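Local coordinates for L protein (PDB 5MV0), which carries at its N terminus the arenavirus cap-snatching endonuclease domain of the viral polymerase, which cleaves capped host RNA to supply transcription primers, at the interface of chains A and B. Coordinates in Å, arbitrary orientation; residue numbers count along the deposited sequence, not the author numbering. Chains: chain A/B, L protein.

The interface of chains A and B. Residues chain A 25-26; chain B 33, 36, 174, 177-178.
A:Tyr25 is held by B:Asp33 at its phenol tip and by B:Lys36 at its backbone carbonyl. The phenol OH of A:Tyr25 donates to the carboxylate OD2 of B:Asp33 at 2.5 Å, a short bond. OD2 receives it on its anti lone pair and lies at the ring's edge, in plane; the carboxylate plane is twisted 25° from that of the ring. The second bond runs from the ammonium NZ of B:Lys36 to the carbonyl O of A:Tyr25 at 2.9 Å, the donor tilted slightly out of the carbonyl plane.

The same ammonium makes a cation-pi contact: NZ of B:Lys36 sits over the phenol face, 4.1 Å from the centroid of the A:Tyr25 ring. The B:Lys36 side chain leaves with CG anti to the backbone N (chi1 -164°) and runs extended, bringing NZ over the ring and within reach of the carbonyl O. Edge and face of the tyrosine are thus read by different residues of chain B, and the lysine's charge may strengthen the phenol as a donor.

Apolar packing centres on B:Trp178. CG of A:Lys26 lies over the indole's six-membered ring, 3.8 Å from its centroid, offset toward the rim, the aliphatic chain crossing at about a right angle. CE1 of A:Tyr25 meets the indole edge at CH2 of B:Trp178, 3.8 Å away. Farther along A:Lys26, the bend at chi4 (-30°) keeps NZ near the indole's CZ2 while it makes a weak bond with the amide OE1 of poorly ordered B:Gln177.

The structure alone does not establish dimerisation of the L protein. The patch packs 3-10 helix 22-27 against the start of helix 34-57, its preceding loop and B:Trp178; with its two-fold twin, it probably helps join two N-terminal domains within the deposited four-copy assembly.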
ATOM      1  N   TYR A  25       4.762  22.510   5.795  1.00 20.39           N
ATOM      2  CA  TYR A  25       4.713  21.113   6.220  1.00 23.09           C
ATOM      3  C   TYR A  25       3.307  20.545   6.083  1.00 26.42           C
ATOM      4  O   TYR A  25       3.133  19.396   5.663  1.00 24.33           O
ATOM      5  CB  TYR A  25       5.212  20.997   7.658  1.00 30.38           C
ATOM      6  CG  TYR A  25       4.802  19.729   8.393  1.00 27.51           C
ATOM      7  CD1 TYR A  25       3.715  19.726   9.269  1.00 26.03           C
ATOM      8  CD2 TYR A  25       5.517  18.551   8.231  1.00 29.73           C
ATOM      9  CE1 TYR A  25       3.342  18.577   9.944  1.00 20.87           C
ATOM     10  CE2 TYR A  25       5.159  17.397   8.900  1.00 26.54           C
ATOM     11  CZ  TYR A  25       4.074  17.408   9.756  1.00 24.52           C
ATOM     12  OH  TYR A  25       3.728  16.250  10.428  1.00 18.88           O
ATOM     13  N   LYS A  26       2.283  21.342   6.417  1.00 24.41           N
ATOM     14  CA  LYS A  26       0.919  20.834   6.335  1.00 23.37           C
ATOM     15  C   LYS A  26       0.534  20.512   4.898  1.00 31.21           C
ATOM     16  O   LYS A  26      -0.293  19.624   4.660  1.00 31.75           O
ATOM     17  CB  LYS A  26      -0.068  21.843   6.931  1.00 33.30           C
ATOM     18  CG  LYS A  26       0.231  22.249   8.365  1.00 35.94           C
ATOM     19  CD  LYS A  26      -0.792  23.263   8.882  1.00 29.53           C
ATOM     20  CE  LYS A  26      -0.297  23.969  10.158  1.00 45.34           C
ATOM     21  NZ  LYS A  26       0.622  23.147  11.013  1.00 49.20           N
TER
ATOM     22  N   ASP B  33       2.083  11.785  12.116  1.00 15.52           N
ATOM     23  CA  ASP B  33       1.382  12.972  12.598  1.00 16.25           C
ATOM     24  C   ASP B  33      -0.122  12.745  12.484  1.00 19.35           C
ATOM     25  O   ASP B  33      -0.641  12.674  11.366  1.00 17.01           O
ATOM     26  CB  ASP B  33       1.817  14.189  11.786  1.00 17.98           C
ATOM     27  CG  ASP B  33       1.220  15.507  12.299  1.00 21.31           C
ATOM     28  OD1 ASP B  33       0.107  15.506  12.866  1.00 22.38           O
ATOM     29  OD2 ASP B  33       1.876  16.545  12.105  1.00 24.20           O
ATOM     30  N   LYS B  36      -2.059  15.396  10.176  1.00 13.58           N
ATOM     31  CA  LYS B  36      -1.760  15.218   8.762  1.00 13.47           C
ATOM     32  C   LYS B  36      -2.392  13.942   8.228  1.00 16.75           C
ATOM     33  O   LYS B  36      -2.975  13.932   7.134  1.00 13.19           O
ATOM     34  CB  LYS B  36      -0.247  15.209   8.571  1.00 15.16           C
ATOM     35  CG  LYS B  36       0.192  15.409   7.143  1.00 18.86           C
ATOM     36  CD  LYS B  36       1.670  15.795   7.099  1.00 21.06           C
ATOM     37  CE  LYS B  36       2.084  16.183   5.693  1.00 24.19           C
ATOM     38  NZ  LYS B  36       3.529  16.491   5.634  1.00 22.12           N
ATOM     39  N   LYS B 174      -6.395  22.207  18.172  1.00 48.43           N
ATOM     40  CA  LYS B 174      -5.244  22.081  17.281  1.00 46.75           C
ATOM     41  C   LYS B 174      -5.714  21.890  15.842  1.00 38.94           C
ATOM     42  O   LYS B 174      -5.071  22.352  14.892  1.00 33.20           O
ATOM     43  CB  LYS B 174      -4.381  20.891  17.730  1.00 51.51           C
ATOM     44  CG  LYS B 174      -2.881  20.988  17.476  1.00 54.81           C
ATOM     45  CD  LYS B 174      -2.526  21.012  15.994  1.00 52.36           C
ATOM     46  CE  LYS B 174      -1.016  20.908  15.793  1.00 60.43           C
ATOM     47  NZ  LYS B 174      -0.574  21.139  14.380  1.00 53.64           N
ATOM     48  N   GLN B 177      -5.924  24.521  12.732  1.00 25.59           N
ATOM     49  CA  GLN B 177      -4.901  24.836  11.773  1.00 32.58           C
ATOM     50  C   GLN B 177      -4.920  23.972  10.543  1.00 24.86           C
ATOM     51  O   GLN B 177      -4.257  24.268   9.602  1.00 25.98           O
ATOM     52  CB  GLN B 177      -3.542  24.613  12.390  1.00 32.63           C
ATOM     53  CG  GLN B 177      -3.229  25.458  13.587  1.00 43.08           C
ATOM     54  CD  GLN B 177      -1.942  24.993  14.193  1.00 55.89           C
ATOM     55  OE1 GLN B 177      -0.980  24.675  13.481  1.00 62.37           O
ATOM     56  NE2 GLN B 177      -1.917  24.895  15.498  1.00 61.87           N
ATOM     57  N   TRP B 178      -5.680  22.906  10.581  1.00 19.17           N
ATOM     58  CA  TRP B 178      -5.651  21.886   9.541  1.00 21.32           C
ATOM     59  C   TRP B 178      -6.902  21.847   8.677  1.00 21.80           C
ATOM     60  O   TRP B 178      -6.851  21.323   7.563  1.00 18.81           O
ATOM     61  CB  TRP B 178      -5.455  20.497  10.178  1.00 18.57           C
ATOM     62  CG  TRP B 178      -4.100  20.310  10.762  1.00 24.00           C
ATOM     63  CD1 TRP B 178      -3.690  20.628  12.027  1.00 23.42           C
ATOM     64  CD2 TRP B 178      -2.953  19.779  10.087  1.00 22.76           C
ATOM     65  NE1 TRP B 178      -2.357  20.319  12.179  1.00 25.90           N
ATOM     66  CE2 TRP B 178      -1.885  19.795  11.002  1.00 24.86           C
ATOM     67  CE3 TRP B 178      -2.730  19.291   8.796  1.00 19.22           C
ATOM     68  CZ2 TRP B 178      -0.612  19.335  10.671  1.00 23.41           C
ATOM     69  CZ3 TRP B 178      -1.453  18.833   8.467  1.00 21.41           C
ATOM     70  CH2 TRP B 178      -0.421  18.859   9.400  1.00 24.92           C
TER